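Local coordinates for protein ubiquitin-conjugating enzyme (Plasmodium vivax, PDB 2FO3) that probably takes ubiquitin from an E1 enzyme as a thioester and passes it on towards substrates, this chain being its conserved E2 (UBC) domain, at residues Arg10-Glu14 / Pro101-Ile105; Arg36-Tyr42 / Tyr55-Phe61; Tyr42-Thr48 / Ile113-Ser117; Ile71-Leu75 / Asn87-Cys91. All coordinates share one frame. Residues are numbered along the deposited sequence.

Contact 1: Arg10-Glu14 / Pro101-Ile105; sequences RIQKE and PSLSI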
loop_
_atom_site.group_PDB
_atom_site.type_symbol
_atom_site.label_atom_id
_atom_site.label_comp_id
_atom_site.label_asym_id
_atom_site.label_seq_id
_atom_site.Cartn_x
_atom_site.Cartn_y
_atom_site.Cartn_z
ATOM N N ARG A 10 4.185 -2.160 -16.579
ATOM C CA ARG A 10 4.049 -1.097 -15.602
ATOM C C ARG A 10 4.385 -1.620 -14.166
ATOM O O ARG A 10 4.966 -0.890 -13.361
ATOM C CB ARG A 10 2.650 -0.475 -15.680
ATOM C CG ARG A 10 2.361 0.519 -14.587
ATOM C CD ARG A 10 3.207 1.791 -14.676
ATOM N NE ARG A 10 2.736 2.678 -13.628
ATOM C CZ ARG A 10 1.675 3.472 -13.737
ATOM N NH1 ARG A 10 1.012 3.573 -14.884
ATOM N NH2 ARG A 10 1.313 4.203 -12.713
ATOM N N ILE A 11 4.052 -2.882 -13.883
ATOM C CA ILE A 11 4.359 -3.491 -12.574
ATOM C C ILE A 11 5.892 -3.486 -12.325
ATOM O O ILE A 11 6.360 -3.095 -11.241
ATOM C CB ILE A 11 3.691 -4.928 -12.382
ATOM C CG1 ILE A 11 2.146 -4.801 -12.296
ATOM C CG2 ILE A 11 4.261 -5.639 -11.146
ATOM C CD1 ILE A 11 1.388 -6.186 -12.299
ATOM N N GLN A 12 6.657 -3.877 -13.344
ATOM C CA GLN A 12 8.145 -3.855 -13.242
ATOM C C GLN A 12 8.689 -2.429 -12.981
ATOM O O GLN A 12 9.597 -2.230 -12.157
ATOM C CB GLN A 12 8.784 -4.463 -14.500
ATOM C CG GLN A 12 10.297 -4.600 -14.389
ATOM C CD GLN A 12 10.765 -5.672 -13.411
ATOM O OE1 GLN A 12 9.958 -6.465 -12.877
ATOM N NE2 GLN A 12 12.094 -5.720 -13.179
ATOM N N LYS A 13 8.114 -1.436 -13.668
ATOM C CA LYS A 13 8.488 -0.028 -13.465
ATOM C C LYS A 13 8.204 0.405 -12.020
ATOM O O LYS A 13 9.038 1.028 -11.350
ATOM C CB LYS A 13 7.697 0.852 -14.450
ATOM C CG LYS A 13 8.103 0.631 -15.913
ATOM C CD LYS A 13 7.188 1.405 -16.893
ATOM C CE LYS A 13 7.719 1.314 -18.310
ATOM N NZ LYS A 13 7.631 -0.086 -18.795
ATOM N N GLU A 14 7.008 0.066 -11.531
ATOM C CA GLU A 14 6.652 0.352 -10.128
ATOM C C GLU A 14 7.584 -0.370 -9.119
ATOM O O GLU A 14 7.945 0.201 -8.056
ATOM C CB GLU A 14 5.174 -0.025 -9.873
ATOM C CG GLU A 14 4.174 0.848 -10.644
ATOM C CD GLU A 14 4.199 2.311 -10.240
ATOM O OE1 GLU A 14 4.545 2.629 -9.087
ATOM O OE2 GLU A 14 3.861 3.152 -11.090
ATOM N N PRO A 101 -4.192 7.058 -13.128
ATOM C CA PRO A 101 -3.379 5.886 -13.497
ATOM C C PRO A 101 -1.870 6.159 -13.460
ATOM O O PRO A 101 -1.076 5.210 -13.597
ATOM C CB PRO A 101 -3.840 5.556 -14.927
ATOM C CG PRO A 101 -4.485 6.827 -15.450
ATOM C CD PRO A 101 -4.951 7.612 -14.276
ATOM N N SER A 102 -1.467 7.424 -13.265
ATOM C CA SER A 102 -0.027 7.763 -13.118
ATOM C C SER A 102 0.514 7.645 -11.693
ATOM O O SER A 102 1.724 7.716 -11.482
ATOM C CB SER A 102 0.292 9.161 -13.692
ATOM O OG SER A 102 0.147 9.082 -15.083
ATOM N N LEU A 103 -0.392 7.445 -10.736
ATOM C CA LEU A 103 -0.033 7.195 -9.341
ATOM C C LEU A 103 1.029 6.087 -9.268
ATOM O O LEU A 103 0.870 5.024 -9.892
ATOM C CB LEU A 103 -1.286 6.783 -8.537
ATOM C CG LEU A 103 -1.223 6.290 -7.078
ATOM C CD1 LEU A 103 -0.628 7.334 -6.149
ATOM C CD2 LEU A 103 -2.615 5.832 -6.572
ATOM N N SER A 104 2.114 6.358 -8.541
ATOM C CA SER A 104 3.080 5.316 -8.214
ATOM C C SER A 104 2.588 4.509 -7.018
ATOM O O SER A 104 1.892 5.042 -6.134
ATOM C CB SER A 104 4.448 5.931 -7.872
ATOM O OG SER A 104 4.451 6.585 -6.620
ATOM N N ILE A 105 2.970 3.232 -6.944
ATOM C CA ILE A 105 2.596 2.430 -5.770
ATOM C C ILE A 105 3.295 2.968 -4.508
ATOM O O ILE A 105 2.710 3.018 -3.427
ATOM C CB ILE A 105 2.918 0.932 -5.986
ATOM C CG1 ILE A 105 2.235 0.413 -7.279
ATOM C CG2 ILE A 105 2.595 0.093 -4.718
ATOM C CD1 ILE A 105 0.664 0.579 -7.334
HETATM O O HOH W 1 3.874 5.969 -11.550
#
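The shortest polar bonds here come from two charged side chains one helical turn apart. The carboxylate of E14 accepts the backbone amide of I105, with I105 N 2.7 Å from E14 OE1, while the guanidinium of R10 holds the carbonyl of P101 in a fork: R10 NH2 lies 2.7 Å and R10 NH1 2.9 Å from P101 O. The two charges also join each other, R10 NE meeting E14 OE2 at 2.8 Å in a salt bridge that probably helps to orient both. Water 1 adds a link, donating to E14 OE2 (2.9 Å) and to S102 O (2.8 Å). Arginine suits its site as a flat donor with several N-H groups, two of which share the P101 carbonyl; glutamate suits a helix start, where amides still lack partners. S104, the N-cap residue, satisfies G107 N with its hydroxyl. Packing is modest: the E14 carboxylate rests on S104, with E14 OE1 3.5 Å from S104 CB, and on I105; W38 and Y65 lie nearby. The N-terminal helix characteristic of the E2 fold is thus tied to the loop entering helix 105-116 mainly by two charged side chains that bond backbone groups, a directional join.

Contact 2: Arg36-Tyr42 / Tyr55-Phe61; sequences RIWIVKY and YKLKIIF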
loop_
_atom_site.group_PDB
_atom_site.type_symbol
_atom_site.label_atom_id
_atom_site.label_comp_id
_atom_site.label_asym_id
_atom_site.label_seq_id
_atom_site.Cartn_x
_atom_site.Cartn_y
_atom_site.Cartn_z
ATOM N N ARG A 36 1.571 -10.417 -9.641
ATOM C CA ARG A 36 0.539 -9.387 -9.449
ATOM C C ARG A 36 0.184 -9.123 -7.981
ATOM O O ARG A 36 -0.732 -8.346 -7.688
ATOM C CB ARG A 36 -0.704 -9.721 -10.302
ATOM C CG ARG A 36 -0.369 -9.759 -11.767
ATOM C CD ARG A 36 -1.575 -9.679 -12.651
ATOM N NE ARG A 36 -1.169 -9.202 -13.974
ATOM C CZ ARG A 36 -1.281 -7.933 -14.401
ATOM N NH1 ARG A 36 -1.818 -6.991 -13.628
ATOM N NH2 ARG A 36 -0.871 -7.605 -15.628
ATOM N N ILE A 37 0.921 -9.739 -7.052
ATOM C CA ILE A 37 0.690 -9.503 -5.617
ATOM C C ILE A 37 1.984 -9.072 -4.884
ATOM O O ILE A 37 3.024 -9.757 -4.980
ATOM C CB ILE A 37 0.074 -10.755 -4.886
ATOM C CG1 ILE A 37 -1.334 -11.052 -5.392
ATOM C CG2 ILE A 37 0.067 -10.556 -3.388
ATOM C CD1 ILE A 37 -2.000 -12.263 -4.732
ATOM N N TRP A 38 1.899 -7.957 -4.159
ATOM C CA TRP A 38 2.970 -7.464 -3.286
ATOM C C TRP A 38 2.483 -7.435 -1.851
ATOM O O TRP A 38 1.297 -7.289 -1.598
ATOM C CB TRP A 38 3.402 -6.029 -3.668
ATOM C CG TRP A 38 4.017 -5.819 -5.015
ATOM C CD1 TRP A 38 4.310 -6.780 -5.980
ATOM C CD2 TRP A 38 4.505 -4.568 -5.537
ATOM N NE1 TRP A 38 4.899 -6.173 -7.059
ATOM C CE2 TRP A 38 5.046 -4.830 -6.813
ATOM C CE3 TRP A 38 4.542 -3.246 -5.038
ATOM C CZ2 TRP A 38 5.596 -3.806 -7.632
ATOM C CZ3 TRP A 38 5.083 -2.221 -5.849
ATOM C CH2 TRP A 38 5.610 -2.521 -7.136
ATOM N N ILE A 39 3.404 -7.524 -0.906
ATOM C CA ILE A 39 3.095 -7.321 0.497
ATOM C C ILE A 39 4.087 -6.308 1.015
ATOM O O ILE A 39 5.308 -6.539 1.003
ATOM C CB ILE A 39 3.227 -8.598 1.388
ATOM C CG1 ILE A 39 2.550 -9.823 0.762
ATOM C CG2 ILE A 39 2.725 -8.324 2.826
ATOM C CD1 ILE A 39 1.084 -9.747 0.740
ATOM N N VAL A 40 3.556 -5.186 1.459
ATOM C CA VAL A 40 4.365 -4.126 2.038
ATOM C C VAL A 40 4.304 -4.165 3.575
ATOM O O VAL A 40 3.212 -4.188 4.183
ATOM C CB VAL A 40 3.930 -2.733 1.464
ATOM C CG1 VAL A 40 4.661 -1.578 2.172
ATOM C CG2 VAL A 40 4.179 -2.687 -0.010
ATOM N N LYS A 41 5.475 -4.186 4.203
ATOM C CA LYS A 41 5.586 -4.109 5.663
ATOM C C LYS A 41 5.847 -2.665 6.100
ATOM O O LYS A 41 6.807 -2.041 5.656
ATOM C CB LYS A 41 6.719 -5.039 6.164
ATOM C CG LYS A 41 6.987 -4.956 7.671
ATOM C CD LYS A 41 7.977 -6.031 8.109
ATOM C CE LYS A 41 8.501 -5.744 9.532
ATOM N NZ LYS A 41 9.218 -6.923 10.173
ATOM N N TYR A 42 4.980 -2.144 6.955
ATOM C CA TYR A 42 5.155 -0.827 7.513
ATOM C C TYR A 42 5.373 -0.951 9.008
ATOM O O TYR A 42 4.609 -1.620 9.701
ATOM C CB TYR A 42 3.940 0.063 7.200
ATOM C CG TYR A 42 3.884 1.328 8.003
ATOM C CD1 TYR A 42 4.909 2.294 7.906
ATOM C CD2 TYR A 42 2.779 1.595 8.827
ATOM C CE1 TYR A 42 4.846 3.495 8.662
ATOM C CE2 TYR A 42 2.699 2.766 9.559
ATOM C CZ TYR A 42 3.733 3.711 9.485
ATOM O OH TYR A 42 3.635 4.856 10.232
ATOM N N TYR A 55 2.497 -3.325 10.637
ATOM C CA TYR A 55 1.324 -3.555 9.799
ATOM C C TYR A 55 1.747 -3.982 8.406
ATOM O O TYR A 55 2.789 -3.556 7.893
ATOM C CB TYR A 55 0.382 -2.315 9.781
ATOM C CG TYR A 55 -0.116 -1.984 11.161
ATOM C CD1 TYR A 55 -1.141 -2.743 11.756
ATOM C CD2 TYR A 55 0.468 -0.955 11.913
ATOM C CE1 TYR A 55 -1.578 -2.465 13.059
ATOM C CE2 TYR A 55 0.031 -0.668 13.207
ATOM C CZ TYR A 55 -0.983 -1.433 13.767
ATOM O OH TYR A 55 -1.414 -1.159 15.019
ATOM N N LYS A 56 0.944 -4.837 7.799
ATOM C CA LYS A 56 1.235 -5.357 6.478
ATOM C C LYS A 56 0.112 -5.027 5.519
ATOM O O LYS A 56 -1.051 -5.274 5.797
ATOM C CB LYS A 56 1.544 -6.856 6.504
ATOM C CG LYS A 56 2.968 -7.114 6.994
ATOM C CD LYS A 56 3.369 -8.545 6.919
ATOM C CE LYS A 56 4.845 -8.677 7.327
ATOM N NZ LYS A 56 5.272 -10.087 7.464
ATOM N N LEU A 57 0.492 -4.476 4.385
ATOM C CA LEU A 57 -0.445 -4.027 3.362
ATOM C C LEU A 57 -0.332 -4.958 2.158
ATOM O O LEU A 57 0.771 -5.126 1.554
ATOM C CB LEU A 57 -0.037 -2.596 2.976
ATOM C CG LEU A 57 -0.908 -1.463 2.487
ATOM C CD1 LEU A 57 -2.126 -1.199 3.384
ATOM C CD2 LEU A 57 -0.029 -0.192 2.392
ATOM N N LYS A 58 -1.445 -5.564 1.783
ATOM C CA LYS A 58 -1.459 -6.410 0.589
ATOM C C LYS A 58 -1.911 -5.584 -0.617
ATOM O O LYS A 58 -2.900 -4.849 -0.534
ATOM C CB LYS A 58 -2.338 -7.627 0.763
ATOM C CG LYS A 58 -2.256 -8.544 -0.450
ATOM C CD LYS A 58 -2.622 -10.000 -0.059
ATOM C CE LYS A 58 -3.251 -10.713 -1.238
ATOM N NZ LYS A 58 -3.699 -12.124 -0.853
ATOM N N ILE A 59 -1.178 -5.718 -1.708
ATOM C CA ILE A 59 -1.408 -4.965 -2.924
ATOM C C ILE A 59 -1.625 -5.915 -4.084
ATOM O O ILE A 59 -0.764 -6.713 -4.407
ATOM C CB ILE A 59 -0.260 -3.968 -3.226
ATOM C CG1 ILE A 59 -0.104 -2.945 -2.078
ATOM C CG2 ILE A 59 -0.543 -3.218 -4.553
ATOM C CD1 ILE A 59 1.240 -2.206 -2.127
ATOM N N ILE A 60 -2.809 -5.848 -4.691
ATOM C CA ILE A 60 -3.117 -6.711 -5.831
ATOM C C ILE A 60 -3.322 -5.907 -7.085
ATOM O O ILE A 60 -4.204 -5.024 -7.142
ATOM C CB ILE A 60 -4.392 -7.568 -5.569
ATOM C CG1 ILE A 60 -4.288 -8.309 -4.234
ATOM C CG2 ILE A 60 -4.645 -8.537 -6.745
ATOM C CD1 ILE A 60 -5.584 -8.807 -3.698
ATOM N N PHE A 61 -2.534 -6.211 -8.104
ATOM C CA PHE A 61 -2.683 -5.549 -9.406
ATOM C C PHE A 61 -3.675 -6.317 -10.288
ATOM O O PHE A 61 -3.401 -7.474 -10.654
ATOM C CB PHE A 61 -1.358 -5.481 -10.128
ATOM C CG PHE A 61 -0.312 -4.724 -9.389
ATOM C CD1 PHE A 61 -0.164 -3.340 -9.571
ATOM C CD2 PHE A 61 0.539 -5.389 -8.491
ATOM C CE1 PHE A 61 0.829 -2.634 -8.868
ATOM C CE2 PHE A 61 1.527 -4.677 -7.781
ATOM C CZ PHE A 61 1.660 -3.308 -7.971
HETATM O O HOH W 2 7.715 -9.271 9.574
#
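F61 loses more surface to the partner segment than any other residue of this antiparallel hairpin, followed by R36 and W38, and all three gather at one end of it. The ring of F61 directs its edge onto the face of W38 in a T-shaped pair, centroid to five-membered-ring centroid 4.9 Å with planes at 72°; two flat, apolar rings fill the space beneath helix 10-20, where W38 also meets E14. R36 closes the end: F61 N donates to R36 O at 2.8 Å, and the guanidinium reaches back weakly, R36 NH1 to F61 O at 3.4 Å, its long chain suiting the partly exposed margin. From W38 onward the doubly hydrogen-bonded pairs are W38-I59, V40-L57 and Y42-Y55; L57 N to V40 O is 2.7 Å. The beta-branched and leucine side chains of this face enter the core, with V40 CG2 3.7 Å from I59 CD1. The other face carries I37, I39, K41, K56, K58 and I60; there water 2 accepts from K41 NZ (2.9 Å) and, weakly, from K56 NZ (3.3 Å). These are the central strands of the E2 sheet: backbone bonding sets their register, and the largely apolar face is the one turned to the core.

Contact 3: Tyr42-Thr48 / Ile113-Ser117; sequences YVGLENT and ISMLS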
loop_
_atom_site.group_PDB
_atom_site.type_symbol
_atom_site.label_atom_id
_atom_site.label_comp_id
_atom_site.label_asym_id
_atom_site.label_seq_id
_atom_site.Cartn_x
_atom_site.Cartn_y
_atom_site.Cartn_z
ATOM N N TYR A 42 4.980 -2.144 6.955
ATOM C CA TYR A 42 5.155 -0.827 7.513
ATOM C C TYR A 42 5.373 -0.951 9.008
ATOM O O TYR A 42 4.609 -1.620 9.701
ATOM C CB TYR A 42 3.940 0.063 7.200
ATOM C CG TYR A 42 3.884 1.328 8.003
ATOM C CD1 TYR A 42 4.909 2.294 7.906
ATOM C CD2 TYR A 42 2.779 1.595 8.827
ATOM C CE1 TYR A 42 4.846 3.495 8.662
ATOM C CE2 TYR A 42 2.699 2.766 9.559
ATOM C CZ TYR A 42 3.733 3.711 9.485
ATOM O OH TYR A 42 3.635 4.856 10.232
ATOM N N VAL A 43 6.450 -0.332 9.493
ATOM C CA VAL A 43 6.712 -0.245 10.939
ATOM C C VAL A 43 6.319 1.148 11.357
ATOM O O VAL A 43 6.871 2.120 10.865
ATOM C CB VAL A 43 8.190 -0.507 11.285
ATOM C CG1 VAL A 43 8.398 -0.480 12.828
ATOM C CG2 VAL A 43 8.644 -1.838 10.681
ATOM N N GLY A 44 5.329 1.233 12.237
ATOM C CA GLY A 44 4.762 2.503 12.695
ATOM C C GLY A 44 5.799 3.529 13.091
ATOM O O GLY A 44 6.705 3.253 13.905
ATOM N N LEU A 45 5.680 4.706 12.509
ATOM C CA LEU A 45 6.607 5.793 12.808
ATOM C C LEU A 45 6.593 6.253 14.263
ATOM O O LEU A 45 5.533 6.362 14.899
ATOM C CB LEU A 45 6.350 6.979 11.875
ATOM C CG LEU A 45 6.866 6.725 10.466
ATOM C CD1 LEU A 45 6.075 7.473 9.408
ATOM C CD2 LEU A 45 8.352 7.043 10.390
ATOM N N GLU A 46 7.783 6.520 14.782
ATOM C CA GLU A 46 7.923 7.170 16.080
ATOM C C GLU A 46 7.179 8.514 16.005
ATOM O O GLU A 46 7.173 9.173 14.961
ATOM C CB GLU A 46 9.409 7.374 16.416
ATOM N N ASN A 47 6.519 8.882 17.100
ATOM C CA ASN A 47 5.758 10.142 17.198
ATOM C C ASN A 47 4.378 10.109 16.513
ATOM O O ASN A 47 3.786 11.155 16.222
ATOM C CB ASN A 47 6.592 11.362 16.740
ATOM N N THR A 48 3.893 8.896 16.247
ATOM C CA THR A 48 2.523 8.676 15.780
ATOM C C THR A 48 1.929 7.644 16.733
ATOM O O THR A 48 2.673 6.986 17.469
ATOM C CB THR A 48 2.438 8.187 14.291
ATOM O OG1 THR A 48 2.891 6.828 14.178
ATOM C CG2 THR A 48 3.249 9.090 13.360
ATOM N N ILE A 113 0.225 5.942 4.691
ATOM C CA ILE A 113 0.983 6.162 5.911
ATOM C C ILE A 113 0.641 7.558 6.428
ATOM O O ILE A 113 0.444 7.755 7.616
ATOM C CB ILE A 113 2.523 6.013 5.677
ATOM C CG1 ILE A 113 2.862 4.579 5.293
ATOM C CG2 ILE A 113 3.315 6.416 6.930
ATOM C CD1 ILE A 113 4.309 4.433 4.773
ATOM N N SER A 114 0.555 8.519 5.513
ATOM C CA SER A 114 0.107 9.866 5.875
ATOM C C SER A 114 -1.266 9.863 6.569
ATOM O O SER A 114 -1.429 10.480 7.655
ATOM C CB SER A 114 0.069 10.762 4.641
ATOM O OG SER A 114 -0.291 12.073 5.017
ATOM N N MET A 115 -2.238 9.188 5.942
ATOM C CA MET A 115 -3.615 9.039 6.495
ATOM C C MET A 115 -3.568 8.490 7.919
ATOM O O MET A 115 -4.171 9.055 8.825
ATOM C CB MET A 115 -4.463 8.152 5.589
ATOM C CG MET A 115 -5.933 7.918 6.049
ATOM S SD MET A 115 -6.598 6.461 5.219
ATOM C CE MET A 115 -5.749 5.143 6.087
ATOM N N LEU A 116 -2.803 7.422 8.115
ATOM C CA LEU A 116 -2.628 6.817 9.437
ATOM C C LEU A 116 -2.000 7.771 10.420
ATOM O O LEU A 116 -2.456 7.865 11.577
ATOM C CB LEU A 116 -1.764 5.552 9.365
ATOM C CG LEU A 116 -2.340 4.326 8.661
ATOM C CD1 LEU A 116 -1.313 3.232 8.636
ATOM C CD2 LEU A 116 -3.616 3.876 9.367
ATOM N N SER A 117 -0.943 8.466 9.973
ATOM C CA SER A 117 -0.230 9.404 10.822
ATOM C C SER A 117 -1.019 10.710 10.928
ATOM O O SER A 117 -0.597 11.651 11.596
ATOM C CB SER A 117 1.173 9.651 10.288
ATOM O OG SER A 117 1.916 8.439 10.209
HETATM O O HOH W 3 1.878 5.864 11.632
#
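Y42, near the end of strand 37-43, has the largest buried area of any residue here. Its t rotamer lays the ring beside helix 105-116, so that I113 CG1 sits over the ring face, 4.1 Å from its centroid, in a CH-pi contact; I113 CG2 is 3.7 Å from Y42 CE1, and L116 CD1 is 4.1 Å from Y42 CE2. A tyrosine is apt because its flat body packs on aliphatic side chains while its hydroxyl reaches the polar rim. V43 and G44 carry the chain away from the helix, their backbones bonded to N25 and to N52 and E53. L45 then returns: L45 N donates to Y42 OH (3.1 Å), and L45 CD1 touches I113 CG2 at 3.9 Å. L45 to T48 forms a type II beta turn, and N47, with its positive phi, takes the position where asparagine or glycine fits well. T48 closes the turn with its hydroxyl, T48 OG1 donating to L45 O at 2.8 Å, and its methyl lies near S117, T48 CG2 being 3.5 Å from S117 OG. Between the three hydroxyls, water 3 is 2.5 Å from Y42 OH, 2.9 Å from T48 OG1 and 2.9 Å from S117 OG. The hairpin loop is therefore joined to the C-terminal end of the helix, where S117 is the last residue modelled, in two layers: apolar contact inside, and at the rim hydroxyls that meet through one water.

Contact 4: Ile71-Leu75 / Asn87-Cys91; sequences IVYFL and NGDIC
A glycine pressed against the F74 carbonyl of the strand is the striking feature: G88 adopts phi/psi 85/-7, and a CB there would lie 2.0 Å from F74 O, so this backbone could not accommodate a side chain; the positive phi also suits glycine. G88 CA approaches F74 O at 3.4 Å in a CA-H...O contact, and F74 N donates to G88 O at 2.9 Å, the one direct hydrogen bond between the segments. V72, Y73 and F74 are extended (-136/125, -151/157, -81/139); the direction CA 72 to 74 lies 128° from CA 87 to 90, with F74 and G88 CA atoms 4.3 Å apart. Y73 (chi1 p) sets its CB 3.3 Å from G88 O. Water 4 joins V72 O (2.5 Å) to I90 N (2.7 Å), water 5 F74 O (2.6 Å) to N87 O (2.8 Å). N87 (chi1 p) suits an Asx turn because its amide both accepts, OD1 from D89 N at 3.0 Å, and donates, ND2 to D89 OD2 at 2.9 Å. I90 (chi1 m) puts CD1 3.6 Å from CE2 of F74 (chi1 m). C91 is probably the active-site cysteine, as the NGxIC sequence of E2 enzymes suggests. The loop before it is thus held by its Asx turn, one hydrogen bond, two waters and I90.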
loop_
_atom_site.group_PDB
_atom_site.type_symbol
_atom_site.label_atom_id
_atom_site.label_comp_id
_atom_site.label_asym_id
_atom_site.label_seq_id
_atom_site.Cartn_x
_atom_site.Cartn_y
_atom_site.Cartn_z
ATOM N N ILE A 71 -5.812 -3.111 -5.931
ATOM C CA ILE A 71 -6.605 -3.332 -4.721
ATOM C C ILE A 71 -5.604 -3.370 -3.553
ATOM O O ILE A 71 -4.575 -4.095 -3.622
ATOM C CB ILE A 71 -7.407 -4.643 -4.828
ATOM C CG1 ILE A 71 -8.530 -4.483 -5.871
ATOM C CG2 ILE A 71 -7.957 -5.046 -3.437
ATOM C CD1 ILE A 71 -8.779 -5.717 -6.730
ATOM N N VAL A 72 -5.871 -2.590 -2.500
ATOM C CA VAL A 72 -4.911 -2.453 -1.360
ATOM C C VAL A 72 -5.656 -2.533 -0.053
ATOM O O VAL A 72 -6.627 -1.766 0.171
ATOM C CB VAL A 72 -4.120 -1.096 -1.424
ATOM C CG1 VAL A 72 -3.111 -0.953 -0.269
ATOM C CG2 VAL A 72 -3.393 -0.965 -2.707
ATOM N N TYR A 73 -5.229 -3.450 0.818
ATOM C CA TYR A 73 -5.825 -3.558 2.133
ATOM C C TYR A 73 -4.825 -4.099 3.157
ATOM O O TYR A 73 -3.846 -4.767 2.785
ATOM C CB TYR A 73 -7.099 -4.424 2.078
ATOM C CG TYR A 73 -6.862 -5.861 1.687
ATOM C CD1 TYR A 73 -6.641 -6.841 2.659
ATOM C CD2 TYR A 73 -6.841 -6.241 0.335
ATOM C CE1 TYR A 73 -6.407 -8.154 2.306
ATOM C CE2 TYR A 73 -6.623 -7.580 -0.038
ATOM C CZ TYR A 73 -6.410 -8.523 0.956
ATOM O OH TYR A 73 -6.207 -9.834 0.608
ATOM N N PHE A 74 -5.081 -3.814 4.433
ATOM C CA PHE A 74 -4.206 -4.280 5.519
ATOM C C PHE A 74 -4.475 -5.727 5.902
ATOM O O PHE A 74 -5.642 -6.161 5.984
ATOM C CB PHE A 74 -4.387 -3.422 6.745
ATOM C CG PHE A 74 -3.727 -2.081 6.650
ATOM C CD1 PHE A 74 -2.360 -1.939 6.957
ATOM C CD2 PHE A 74 -4.462 -0.951 6.272
ATOM C CE1 PHE A 74 -1.733 -0.678 6.878
ATOM C CE2 PHE A 74 -3.852 0.296 6.194
ATOM C CZ PHE A 74 -2.471 0.428 6.505
ATOM N N LEU A 75 -3.397 -6.482 6.141
ATOM C CA LEU A 75 -3.535 -7.846 6.626
ATOM C C LEU A 75 -3.921 -7.781 8.089
ATOM O O LEU A 75 -3.842 -6.710 8.710
ATOM C CB LEU A 75 -2.248 -8.657 6.384
ATOM C CG LEU A 75 -1.894 -8.876 4.900
ATOM C CD1 LEU A 75 -0.636 -9.702 4.774
ATOM C CD2 LEU A 75 -3.046 -9.518 4.096
ATOM N N ASN A 87 -11.931 -5.547 8.219
ATOM C CA ASN A 87 -11.365 -6.463 7.227
ATOM C C ASN A 87 -10.072 -5.928 6.521
ATOM O O ASN A 87 -9.543 -6.556 5.576
ATOM C CB ASN A 87 -12.408 -6.906 6.213
ATOM C CG ASN A 87 -12.676 -5.862 5.142
ATOM O OD1 ASN A 87 -12.345 -4.687 5.300
ATOM N ND2 ASN A 87 -13.284 -6.296 4.039
ATOM N N GLY A 88 -9.593 -4.784 6.994
ATOM C CA GLY A 88 -8.380 -4.154 6.468
ATOM C C GLY A 88 -8.594 -3.280 5.246
ATOM O O GLY A 88 -7.662 -2.622 4.818
ATOM N N ASP A 89 -9.809 -3.262 4.674
ATOM C CA ASP A 89 -10.117 -2.343 3.528
ATOM C C ASP A 89 -9.895 -0.908 3.919
ATOM O O ASP A 89 -10.071 -0.536 5.077
ATOM C CB ASP A 89 -11.565 -2.497 3.050
ATOM C CG ASP A 89 -11.802 -3.782 2.287
ATOM O OD1 ASP A 89 -10.837 -4.450 1.871
ATOM O OD2 ASP A 89 -12.985 -4.121 2.082
ATOM N N ILE A 90 -9.554 -0.069 2.944
ATOM C CA ILE A 90 -9.160 1.289 3.265
ATOM C C ILE A 90 -10.096 2.210 2.512
ATOM O O ILE A 90 -10.375 1.990 1.327
ATOM C CB ILE A 90 -7.692 1.558 2.836
ATOM C CG1 ILE A 90 -6.722 0.614 3.615
ATOM C CG2 ILE A 90 -7.303 3.042 3.005
ATOM C CD1 ILE A 90 -5.313 0.486 2.907
ATOM N N CYS A 91 -10.569 3.236 3.220
ATOM C CA CYS A 91 -11.367 4.291 2.625
ATOM C C CYS A 91 -10.420 5.437 2.300
ATOM O O CYS A 91 -10.006 6.188 3.184
ATOM C CB CYS A 91 -12.485 4.762 3.585
ATOM S SG CYS A 91 -13.490 6.108 2.827
HETATM O O HOH W 4 -9.002 -1.117 0.531
HETATM O O HOH W 5 -7.356 -8.045 6.429
#

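How the contacts relate
Contact 2 forms the middle of the four-stranded antiparallel sheet, with its centre about 6 Å from that of the chain. Contact 4 extends the same sheet through strand 71-74, the two centres about 10 Å apart, and L57 packs on V72 and F74. Contact 3 shares Y42 with contact 2 and touches contact 4 through L116 and F74. Contact 1 touches contact 2, E14 on W38 and I105 on F61; it closes a loop of 86 residues around contacts 2 and 4, crosses contact 3 in chain order, and lies about 23 Å from it, centre to centre. Helix 105-116 is thus tied at its N-terminal end to helix 10-20 and at its C-terminal end to the loop after strand 37-43.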